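Local coordinates for protein Dye-decolorizing peroxidase (Irpex lacteus, PDB 7D8M) that uses a heme b cofactor as a dye-decolorizing peroxidase, probably reducing peroxide at the heme iron while oxidising dyes and other substrates, at residues G173-T178 / N317-E322; R259-W264 / D399-Q404; F291-P296 / A311-T316. One frame throughout, in Å; residues are numbered along the deposited sequence.

Interaction 1: residues G173-T178 / N317-E322; sequences GISNPT and NPRDLE. With HEM (protoporphyrin IX containing Fe), chain B.
Ser175 and Arg319 approach each other over one heme propionate, the D carboxylate, and most of the small surface buried between the two segments belongs to them. Ser175 OG lies 3.2 Å from Arg319 NH2, but the angle is too poor for a hydrogen bond, and the hydroxyl stands oblique to the guanidinium. The link between them is instead made through the heme. With OG anti to the backbone N (chi1 -176°), the Ser175 hydroxyl gives its hydrogen to HEM O2D at 2.6 Å. Arg319 donates to the other oxygen: its chain runs extended from CG to NE and brings NH2 within 3.0 Å of HEM O1D, with the carboxyl carbon lying in the guanidinium plane at its edge. That in-plane approach and the N-H...O angle of 164° make this a well-directed bond to a charged group. Asn317 adds a third donor, ND2 lying 3.0 Å from HEM O2D in a nearly straight bond (172°). Within these two segments O2D takes two bonds and O1D one, which would fix the rotation of the carboxylate; Arg335 NH2 is a further heme partner. Asn289 serves as second shell, bonding both Arg319 NH2 and Ser175 OG. From this loop the other propionate receives two main-chain N-H groups: Ile174 N reaches HEM O2A at 2.6 Å, and Ser175 N reaches the same oxygen at 3.0 Å. This is a propionate-binding pocket assembled from two distant parts of the sequence. Residues 173-178 belong to the loop between strand 147-156 and helix 194-197, with Asn176 and Pro177 packed on strand 334-340. Across the propionate, Asn317 follows the end of helix 312-316, and Pro318 occupies the N-cap position of helix 319-323, whose first residue is Arg319.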
# COMPACT_ATOMS: atom_id res chain seq x y z
N GLY A 173 -6.08 5.34 -4.24
CA GLY A 173 -5.07 5.70 -5.22
C GLY A 173 -5.04 7.17 -5.57
O GLY A 173 -4.72 7.52 -6.71
N ILE A 174 -5.36 8.05 -4.62
CA ILE A 174 -5.32 9.49 -4.88
C ILE A 174 -3.94 10.07 -4.63
O ILE A 174 -3.36 10.70 -5.51
CB ILE A 174 -6.39 10.22 -4.04
CG1 ILE A 174 -7.79 9.74 -4.40
CG2 ILE A 174 -6.26 11.73 -4.23
CD1 ILE A 174 -8.86 10.13 -3.38
N SER A 175 -3.39 9.86 -3.43
CA SER A 175 -2.17 10.53 -2.99
C SER A 175 -1.00 9.55 -2.97
O SER A 175 -0.97 8.61 -2.17
CB SER A 175 -2.37 11.15 -1.61
OG SER A 175 -1.22 11.87 -1.21
N ASN A 176 -0.02 9.79 -3.84
CA ASN A 176 1.24 9.05 -3.85
C ASN A 176 2.36 10.00 -4.19
O ASN A 176 2.17 10.93 -4.99
CB ASN A 176 1.25 7.90 -4.87
CG ASN A 176 0.48 6.71 -4.41
OD1 ASN A 176 0.86 6.04 -3.45
ND2 ASN A 176 -0.65 6.45 -5.07
N PRO A 177 3.55 9.80 -3.63
CA PRO A 177 4.67 10.68 -3.96
C PRO A 177 5.12 10.46 -5.40
O PRO A 177 4.90 9.41 -6.00
CB PRO A 177 5.77 10.24 -2.98
CG PRO A 177 5.50 8.76 -2.81
CD PRO A 177 3.98 8.67 -2.78
N THR A 178 5.77 11.49 -5.94
CA THR A 178 6.46 11.37 -7.21
C THR A 178 7.88 11.88 -7.03
O THR A 178 8.30 12.21 -5.91
CB THR A 178 5.72 12.11 -8.33
OG1 THR A 178 6.26 11.72 -9.60
CG2 THR A 178 5.85 13.61 -8.14
N ASN A 317 0.33 10.06 6.55
CA ASN A 317 1.06 11.16 5.91
C ASN A 317 0.73 12.41 6.70
O ASN A 317 -0.19 13.16 6.36
CB ASN A 317 0.69 11.31 4.43
CG ASN A 317 1.40 12.49 3.77
OD1 ASN A 317 2.23 13.16 4.39
ND2 ASN A 317 1.09 12.73 2.49
N PRO A 318 1.44 12.64 7.80
CA PRO A 318 1.23 13.85 8.62
C PRO A 318 1.83 15.08 7.94
O PRO A 318 2.90 15.58 8.29
CB PRO A 318 1.94 13.50 9.93
CG PRO A 318 3.00 12.53 9.55
CD PRO A 318 2.50 11.78 8.35
N ARG A 319 1.10 15.56 6.92
CA ARG A 319 1.59 16.66 6.10
C ARG A 319 1.92 17.89 6.94
O ARG A 319 2.85 18.63 6.61
CB ARG A 319 0.55 17.03 5.04
CG ARG A 319 0.09 15.89 4.16
CD ARG A 319 -1.11 16.27 3.32
NE ARG A 319 -1.57 15.14 2.53
CZ ARG A 319 -2.16 15.23 1.34
NH1 ARG A 319 -2.38 16.42 0.79
NH2 ARG A 319 -2.55 14.13 0.70
N ASP A 320 1.18 18.11 8.03
CA ASP A 320 1.39 19.33 8.81
C ASP A 320 2.68 19.26 9.62
O ASP A 320 3.40 20.26 9.73
CB ASP A 320 0.18 19.60 9.71
CG ASP A 320 -0.11 18.46 10.66
OD1 ASP A 320 0.20 17.28 10.33
OD2 ASP A 320 -0.67 18.73 11.75
N LEU A 321 2.99 18.09 10.18
CA LEU A 321 4.25 17.94 10.90
C LEU A 321 5.44 18.15 9.97
O LEU A 321 6.38 18.88 10.31
CB LEU A 321 4.32 16.56 11.56
CG LEU A 321 3.24 16.11 12.53
CD1 LEU A 321 3.81 15.01 13.41
CD2 LEU A 321 2.67 17.25 13.40
N GLU A 322 5.41 17.52 8.79
CA GLU A 322 6.48 17.69 7.82
C GLU A 322 6.55 19.13 7.33
O GLU A 322 7.64 19.70 7.21
CB GLU A 322 6.29 16.73 6.64
CG GLU A 322 7.43 16.75 5.59
CD GLU A 322 7.22 15.78 4.43
OE1 GLU A 322 6.36 14.88 4.52
OE2 GLU A 322 7.92 15.92 3.41
CHA HEM B . -4.56 6.58 1.88
CHB HEM B . -7.76 2.99 2.52
CHC HEM B . -4.22 0.18 4.29
CHD HEM B . -1.14 3.93 4.11
C1A HEM B . -5.73 5.85 1.88
C2A HEM B . -7.01 6.29 1.34
C3A HEM B . -7.89 5.29 1.50
C4A HEM B . -7.20 4.19 2.15
CMA HEM B . -9.37 5.25 1.10
CAA HEM B . -7.26 7.68 0.68
CBA HEM B . -6.96 7.61 -0.82
CGA HEM B . -5.60 8.21 -1.15
O1A HEM B . -5.21 9.20 -0.50
O2A HEM B . -4.92 7.70 -2.08
C1B HEM B . -7.07 1.92 3.02
C2B HEM B . -7.62 0.60 3.23
C3B HEM B . -6.64 -0.18 3.73
C4B HEM B . -5.44 0.63 3.83
CMB HEM B . -9.11 0.23 2.95
CAB HEM B . -6.66 -1.67 4.12
CBB HEM B . -7.59 -2.54 3.68
C1C HEM B . -3.08 0.96 4.47
C2C HEM B . -1.85 0.55 5.11
C3C HEM B . -0.99 1.59 5.06
C4C HEM B . -1.67 2.69 4.39
CMC HEM B . -1.61 -0.86 5.71
CAC HEM B . 0.46 1.72 5.61
CBC HEM B . 0.93 0.97 6.62
C1D HEM B . -1.76 4.92 3.38
C2D HEM B . -1.14 6.12 2.84
C3D HEM B . -2.08 6.84 2.23
C4D HEM B . -3.34 6.14 2.36
CMD HEM B . 0.34 6.52 2.93
CAD HEM B . -1.87 8.20 1.53
CBD HEM B . -2.03 9.31 2.56
CGD HEM B . -1.73 10.68 1.97
O1D HEM B . -2.47 11.64 2.30
O2D HEM B . -0.77 10.80 1.16
NA HEM B . -5.89 4.58 2.37
NB HEM B . -5.73 1.90 3.39
NC HEM B . -2.94 2.26 4.05
ND HEM B . -3.11 4.95 3.06
FE HEM B . -4.46 3.46 3.38

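Interaction 2: residues R259-W264 / D399-Q404; sequences RMFGRW and DPVIGQ. With HEM (protoporphyrin IX containing Fe), chain B.
Phe261 and Val401 meet at a junction between the end of helix 249-261 and an Asx turn at Asp399, beside the axial His312 on the iron-ligand side of the heme; Asp399 OD2 hydrogen-bonds His312 ND1. The tight part is the face of the Phe261 ring. Val401 CG2 sits 3.8 Å from the ring centroid and only 10° off the normal, a CH-pi contact over the centre. The second methyl reaches toward the ring rim, with CG1 3.7 Å from Phe261 CE1; a first torsion that sets CG1 anti to the backbone N (chi1 -180°) lets both branches touch the ring. The same ring turns its edge to the porphyrin, CE1 lying 3.8 Å from HEM CHB. Were the ring lost to an alanine here, Val401 CG2 would probably be left without its aromatic face and a gap would open beside HEM CHB. Met260 and Pro400 pack next to this pair, their side chains sliding past each other in opposite directions, with Met260 CB 3.9 Å from Pro400 CG. Phe231, from helix 228-237, touches both Met260 and Phe261.

Beyond this apolar patch the two segments diverge. Arg263 has turned toward a heme propionate, where NE makes only a weak bond to HEM O1A at 3.5 Å; its NH1 is held by the carbonyls of Gly267 and Asn288. On the partner loop Ile402 points to the porphyrin instead, with CG2 3.5 Å from HEM CHC, whereas Gln404, farther along, is partly exposed to solvent. The turn that presents Val401 is shaped by Asp399 OD1, which accepts two backbone hydrogens: from Ile402 N above the carboxylate plane, and from Val401 N at 2.7 Å, nearly along the C-O axis.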
# COMPACT_ATOMS: atom_id res chain seq x y z
N ARG A 259 -14.56 11.08 8.74
CA ARG A 259 -13.64 11.46 9.80
C ARG A 259 -12.62 10.37 10.09
O ARG A 259 -11.47 10.67 10.42
CB ARG A 259 -14.41 11.82 11.07
CG ARG A 259 -15.43 12.93 10.88
CD ARG A 259 -14.83 14.29 11.09
NE ARG A 259 -14.36 14.52 12.46
CZ ARG A 259 -13.67 15.60 12.81
NH1 ARG A 259 -13.39 16.52 11.90
NH2 ARG A 259 -13.26 15.77 14.07
N MET A 260 -13.01 9.10 9.97
CA MET A 260 -12.04 8.01 10.17
C MET A 260 -10.98 8.00 9.08
O MET A 260 -9.80 7.75 9.36
CB MET A 260 -12.77 6.67 10.21
CG MET A 260 -13.69 6.53 11.42
SD MET A 260 -14.84 5.18 11.25
CE MET A 260 -13.83 3.81 11.76
N PHE A 261 -11.37 8.24 7.83
CA PHE A 261 -10.45 8.13 6.71
C PHE A 261 -9.69 9.42 6.43
O PHE A 261 -8.50 9.37 6.10
CB PHE A 261 -11.20 7.68 5.45
CG PHE A 261 -11.40 6.20 5.36
CD1 PHE A 261 -10.41 5.38 4.85
CD2 PHE A 261 -12.57 5.63 5.82
CE1 PHE A 261 -10.58 4.01 4.79
CE2 PHE A 261 -12.76 4.26 5.77
CZ PHE A 261 -11.76 3.45 5.25
N GLY A 262 -10.35 10.57 6.58
CA GLY A 262 -9.84 11.83 6.10
C GLY A 262 -10.39 12.24 4.76
O GLY A 262 -10.01 13.29 4.24
N ARG A 263 -11.25 11.42 4.16
CA ARG A 263 -11.87 11.68 2.88
C ARG A 263 -13.28 11.11 2.90
O ARG A 263 -13.55 10.14 3.60
CB ARG A 263 -11.10 11.05 1.70
CG ARG A 263 -9.74 11.67 1.43
CD ARG A 263 -9.08 11.04 0.20
NE ARG A 263 -7.72 11.53 0.02
CZ ARG A 263 -7.41 12.62 -0.68
NH1 ARG A 263 -8.36 13.33 -1.26
NH2 ARG A 263 -6.14 12.99 -0.78
N TRP A 264 -14.17 11.76 2.15
CA TRP A 264 -15.46 11.18 1.82
C TRP A 264 -15.26 10.05 0.80
O TRP A 264 -14.18 9.89 0.23
CB TRP A 264 -16.39 12.25 1.26
CG TRP A 264 -16.69 13.37 2.24
CD1 TRP A 264 -16.01 14.55 2.38
CD2 TRP A 264 -17.75 13.40 3.19
NE1 TRP A 264 -16.59 15.31 3.38
CE2 TRP A 264 -17.66 14.63 3.89
CE3 TRP A 264 -18.77 12.51 3.53
CZ2 TRP A 264 -18.55 14.98 4.90
CZ3 TRP A 264 -19.66 12.86 4.53
CH2 TRP A 264 -19.54 14.09 5.20
N ASP A 399 -4.96 4.85 14.69
CA ASP A 399 -5.61 4.96 13.40
C ASP A 399 -6.88 4.11 13.43
O ASP A 399 -6.82 2.92 13.75
CB ASP A 399 -4.63 4.49 12.33
CG ASP A 399 -5.16 4.63 10.90
OD1 ASP A 399 -6.32 4.23 10.62
OD2 ASP A 399 -4.40 5.12 10.04
N PRO A 400 -8.05 4.69 13.16
CA PRO A 400 -9.29 3.92 13.28
C PRO A 400 -9.55 3.00 12.10
O PRO A 400 -10.49 2.20 12.15
CB PRO A 400 -10.37 5.01 13.39
CG PRO A 400 -9.79 6.14 12.59
CD PRO A 400 -8.32 6.11 12.88
N VAL A 401 -8.72 3.06 11.06
CA VAL A 401 -8.85 2.15 9.92
C VAL A 401 -7.87 0.99 10.12
O VAL A 401 -8.30 -0.15 10.31
CB VAL A 401 -8.62 2.90 8.60
CG1 VAL A 401 -8.76 1.98 7.36
CG2 VAL A 401 -9.61 4.07 8.49
N ILE A 402 -6.57 1.28 10.14
CA ILE A 402 -5.55 0.23 10.14
C ILE A 402 -4.87 0.05 11.49
O ILE A 402 -4.04 -0.87 11.62
CB ILE A 402 -4.49 0.48 9.05
CG1 ILE A 402 -3.76 1.81 9.30
CG2 ILE A 402 -5.13 0.42 7.67
CD1 ILE A 402 -2.38 1.91 8.62
N GLY A 403 -5.16 0.87 12.50
CA GLY A 403 -4.42 0.77 13.75
C GLY A 403 -4.67 -0.57 14.44
O GLY A 403 -5.79 -1.06 14.50
N GLN A 404 -3.59 -1.17 14.95
CA GLN A 404 -3.69 -2.43 15.68
C GLN A 404 -2.69 -2.43 16.82
O GLN A 404 -1.94 -1.47 17.03
CB GLN A 404 -3.37 -3.67 14.83
CG GLN A 404 -3.57 -3.61 13.35
CD GLN A 404 -3.20 -4.96 12.72
OE1 GLN A 404 -4.08 -5.77 12.41
NE2 GLN A 404 -1.91 -5.20 12.55
CHA HEM B . -4.56 6.58 1.88
CHB HEM B . -7.76 2.99 2.52
CHC HEM B . -4.22 0.18 4.29
CHD HEM B . -1.14 3.93 4.11
C1A HEM B . -5.73 5.85 1.88
C2A HEM B . -7.01 6.29 1.34
C3A HEM B . -7.89 5.29 1.50
C4A HEM B . -7.20 4.19 2.15
CMA HEM B . -9.37 5.25 1.10
CAA HEM B . -7.26 7.68 0.68
CBA HEM B . -6.96 7.61 -0.82
CGA HEM B . -5.60 8.21 -1.15
O1A HEM B . -5.21 9.20 -0.50
O2A HEM B . -4.92 7.70 -2.08
C1B HEM B . -7.07 1.92 3.02
C2B HEM B . -7.62 0.60 3.23
C3B HEM B . -6.64 -0.18 3.73
C4B HEM B . -5.44 0.63 3.83
CMB HEM B . -9.11 0.23 2.95
CAB HEM B . -6.66 -1.67 4.12
CBB HEM B . -7.59 -2.54 3.68
C1C HEM B . -3.08 0.96 4.47
C2C HEM B . -1.85 0.55 5.11
C3C HEM B . -0.99 1.59 5.06
C4C HEM B . -1.67 2.69 4.39
CMC HEM B . -1.61 -0.86 5.71
CAC HEM B . 0.46 1.72 5.61
CBC HEM B . 0.93 0.97 6.62
C1D HEM B . -1.76 4.92 3.38
C2D HEM B . -1.14 6.12 2.84
C3D HEM B . -2.08 6.84 2.23
C4D HEM B . -3.34 6.14 2.36
CMD HEM B . 0.34 6.52 2.93
CAD HEM B . -1.87 8.20 1.53
CBD HEM B . -2.03 9.31 2.56
CGD HEM B . -1.73 10.68 1.97
O1D HEM B . -2.47 11.64 2.30
O2D HEM B . -0.77 10.80 1.16
NA HEM B . -5.89 4.58 2.37
NB HEM B . -5.73 1.90 3.39
NC HEM B . -2.94 2.26 4.05
ND HEM B . -3.11 4.95 3.06
FE HEM B . -4.46 3.46 3.38

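Interaction 3: residues F291-P296 / A311-T316; sequences FNYSHP and AHIRKT. With HEM (protoporphyrin IX containing Fe), chain B.
Tyr293 and Arg314 lie flat against each other. The guanidinium plane is tilted 13° from the ring plane, and Arg314 CZ is 4.3 Å from the Tyr293 ring centroid, an off-centre cation-pi stack. The aliphatic part completes the overlap: Arg314 CD stands 4.0 Å above the ring, almost exactly over its centre. This follows from an extended chain with CG anti to the backbone N (chi1 -170°), so that Arg314 runs along the ring from the hydroxyl end toward CB. Phe291 comes to the opposite ring face with its edge, CD1 offset toward the rim. Phe291 also approaches the helix, its CZ 3.8 Å from Ile313 CD1.

The Tyr293 hydroxyl presses against Ile313, with OH 3.3 Å from CG1. A water bridges Tyr293 OH (2.8 Å) and Ile313 O (2.9 Å), giving the buried hydroxyl a polar partner. One residue earlier in this short helix, His312 NE2 is the axial ligand of the heme iron at 2.3 Å, while Ile313 CG2 and Thr316 OG1 pack against the porphyrin.

Arg314 NH2 forms a salt bridge with Asp320 OD2, a carboxylate that also pairs with Lys390, which would probably balance part of the charge. With that carboxylate at NH2 and the Tyr293 face along its length, the guanidinium is probably restrained from turning.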
# COMPACT_ATOMS: atom_id res chain seq x y z
N PHE A 291 -4.06 20.21 -0.10
CA PHE A 291 -4.34 20.54 1.29
C PHE A 291 -3.16 20.10 2.14
O PHE A 291 -2.39 19.21 1.76
CB PHE A 291 -5.63 19.88 1.79
CG PHE A 291 -5.58 18.37 1.79
CD1 PHE A 291 -5.23 17.67 2.94
CD2 PHE A 291 -5.91 17.65 0.65
CE1 PHE A 291 -5.19 16.28 2.94
CE2 PHE A 291 -5.88 16.26 0.64
CZ PHE A 291 -5.53 15.57 1.78
N ASN A 292 -3.02 20.74 3.31
CA ASN A 292 -1.96 20.38 4.24
C ASN A 292 -2.39 20.52 5.69
O ASN A 292 -1.54 20.55 6.59
CB ASN A 292 -0.69 21.22 3.97
CG ASN A 292 -0.91 22.71 4.16
OD1 ASN A 292 -1.90 23.15 4.75
ND2 ASN A 292 0.03 23.51 3.67
N TYR A 293 -3.71 20.61 5.93
CA TYR A 293 -4.34 20.72 7.24
C TYR A 293 -4.20 22.11 7.85
O TYR A 293 -4.81 22.37 8.89
CB TYR A 293 -3.83 19.65 8.20
CG TYR A 293 -4.00 18.26 7.61
CD1 TYR A 293 -5.26 17.76 7.34
CD2 TYR A 293 -2.90 17.48 7.28
CE1 TYR A 293 -5.44 16.50 6.77
CE2 TYR A 293 -3.05 16.21 6.71
CZ TYR A 293 -4.33 15.73 6.47
OH TYR A 293 -4.53 14.48 5.92
N SER A 294 -3.44 23.01 7.23
CA SER A 294 -3.37 24.39 7.72
C SER A 294 -4.55 25.21 7.19
O SER A 294 -5.07 24.94 6.10
CB SER A 294 -2.06 25.05 7.32
OG SER A 294 -0.96 24.46 7.98
N HIS A 295 -4.96 26.21 7.97
CA HIS A 295 -6.08 27.07 7.63
C HIS A 295 -5.89 28.40 8.34
O HIS A 295 -5.45 28.41 9.50
CB HIS A 295 -7.43 26.47 8.03
CG HIS A 295 -7.77 25.19 7.32
ND1 HIS A 295 -8.31 25.17 6.05
CD2 HIS A 295 -7.64 23.90 7.70
CE1 HIS A 295 -8.48 23.91 5.67
NE2 HIS A 295 -8.09 23.12 6.66
N PRO A 296 -6.21 29.52 7.69
CA PRO A 296 -6.20 30.81 8.39
C PRO A 296 -6.99 30.73 9.69
O PRO A 296 -8.10 30.18 9.72
CB PRO A 296 -6.85 31.77 7.39
CG PRO A 296 -7.53 30.88 6.35
CD PRO A 296 -6.68 29.65 6.30
N ALA A 311 -7.17 10.74 11.82
CA ALA A 311 -7.67 10.26 10.54
C ALA A 311 -6.60 9.46 9.83
O ALA A 311 -5.41 9.79 9.89
CB ALA A 311 -8.10 11.40 9.63
N HIS A 312 -7.05 8.43 9.12
CA HIS A 312 -6.13 7.49 8.48
C HIS A 312 -5.06 8.21 7.66
O HIS A 312 -3.86 8.02 7.89
CB HIS A 312 -6.92 6.54 7.59
CG HIS A 312 -6.05 5.56 6.86
ND1 HIS A 312 -5.03 4.88 7.48
CD2 HIS A 312 -6.05 5.17 5.57
CE1 HIS A 312 -4.44 4.09 6.60
NE2 HIS A 312 -5.03 4.25 5.44
N ILE A 313 -5.48 9.08 6.72
CA ILE A 313 -4.50 9.71 5.84
C ILE A 313 -3.63 10.69 6.60
O ILE A 313 -2.49 10.95 6.19
CB ILE A 313 -5.18 10.39 4.63
CG1 ILE A 313 -6.01 11.61 5.05
CG2 ILE A 313 -6.01 9.38 3.83
CD1 ILE A 313 -6.39 12.49 3.88
N ARG A 314 -4.13 11.27 7.70
CA ARG A 314 -3.33 12.19 8.48
C ARG A 314 -2.35 11.45 9.41
O ARG A 314 -1.30 12.00 9.77
CB ARG A 314 -4.25 13.14 9.27
CG ARG A 314 -3.52 14.31 9.95
CD ARG A 314 -4.49 15.32 10.62
NE ARG A 314 -3.77 16.51 11.09
CZ ARG A 314 -4.33 17.70 11.31
NH1 ARG A 314 -5.62 17.89 11.09
NH2 ARG A 314 -3.58 18.71 11.73
N LYS A 315 -2.68 10.21 9.80
CA LYS A 315 -1.73 9.38 10.53
C LYS A 315 -0.59 8.92 9.61
O LYS A 315 0.59 8.98 9.98
CB LYS A 315 -2.45 8.18 11.14
CG LYS A 315 -3.15 8.45 12.47
CD LYS A 315 -2.17 8.32 13.65
CE LYS A 315 -2.79 7.57 14.83
NZ LYS A 315 -1.84 7.49 15.98
N THR A 316 -0.93 8.45 8.41
CA THR A 316 0.08 7.83 7.54
C THR A 316 0.85 8.84 6.69
O THR A 316 1.91 8.50 6.15
CB THR A 316 -0.55 6.81 6.60
OG1 THR A 316 -1.54 7.47 5.79
CG2 THR A 316 -1.19 5.69 7.39
CHA HEM B . -4.56 6.58 1.88
CHB HEM B . -7.76 2.99 2.52
CHC HEM B . -4.22 0.18 4.29
CHD HEM B . -1.14 3.93 4.11
C1A HEM B . -5.73 5.85 1.88
C2A HEM B . -7.01 6.29 1.34
C3A HEM B . -7.89 5.29 1.50
C4A HEM B . -7.20 4.19 2.15
CMA HEM B . -9.37 5.25 1.10
CAA HEM B . -7.26 7.68 0.68
CBA HEM B . -6.96 7.61 -0.82
CGA HEM B . -5.60 8.21 -1.15
O1A HEM B . -5.21 9.20 -0.50
O2A HEM B . -4.92 7.70 -2.08
C1B HEM B . -7.07 1.92 3.02
C2B HEM B . -7.62 0.60 3.23
C3B HEM B . -6.64 -0.18 3.73
C4B HEM B . -5.44 0.63 3.83
CMB HEM B . -9.11 0.23 2.95
CAB HEM B . -6.66 -1.67 4.12
CBB HEM B . -7.59 -2.54 3.68
C1C HEM B . -3.08 0.96 4.47
C2C HEM B . -1.85 0.55 5.11
C3C HEM B . -0.99 1.59 5.06
C4C HEM B . -1.67 2.69 4.39
CMC HEM B . -1.61 -0.86 5.71
CAC HEM B . 0.46 1.72 5.61
CBC HEM B . 0.93 0.97 6.62
C1D HEM B . -1.76 4.92 3.38
C2D HEM B . -1.14 6.12 2.84
C3D HEM B . -2.08 6.84 2.23
C4D HEM B . -3.34 6.14 2.36
CMD HEM B . 0.34 6.52 2.93
CAD HEM B . -1.87 8.20 1.53
CBD HEM B . -2.03 9.31 2.56
CGD HEM B . -1.73 10.68 1.97
O1D HEM B . -2.47 11.64 2.30
O2D HEM B . -0.77 10.80 1.16
NA HEM B . -5.89 4.58 2.37
NB HEM B . -5.73 1.90 3.39
NC HEM B . -2.94 2.26 4.05
ND HEM B . -3.11 4.95 3.06
FE HEM B . -4.46 3.46 3.38
O HOH W 1 -2.34 13.33 4.62

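The three contacts converge on a single heme. Interaction 1 supplies most of the propionate bonds among these contacts, interaction 2 packs beside the porphyrin, and interaction 3 carries the axial histidine. Interactions 1 and 3 have centres 9 Å apart, and are tied by Asp320 OD2 to Arg314 NH2 (2.9 Å) and by Arg319 NH1 to Phe291 O (also 2.9 Å). Interactions 2 and 3, with centres 12 Å apart, join at the iron ligand: Asp399 OD2 lies 2.6 Å from His312 ND1, a probable hydrogen bond that would orient the imidazole, and Met260 O lies 2.8 Å from His312 N. Between interactions 1 and 2, Ile174 CG2 packs against Arg263 NH2 at 3.7 Å.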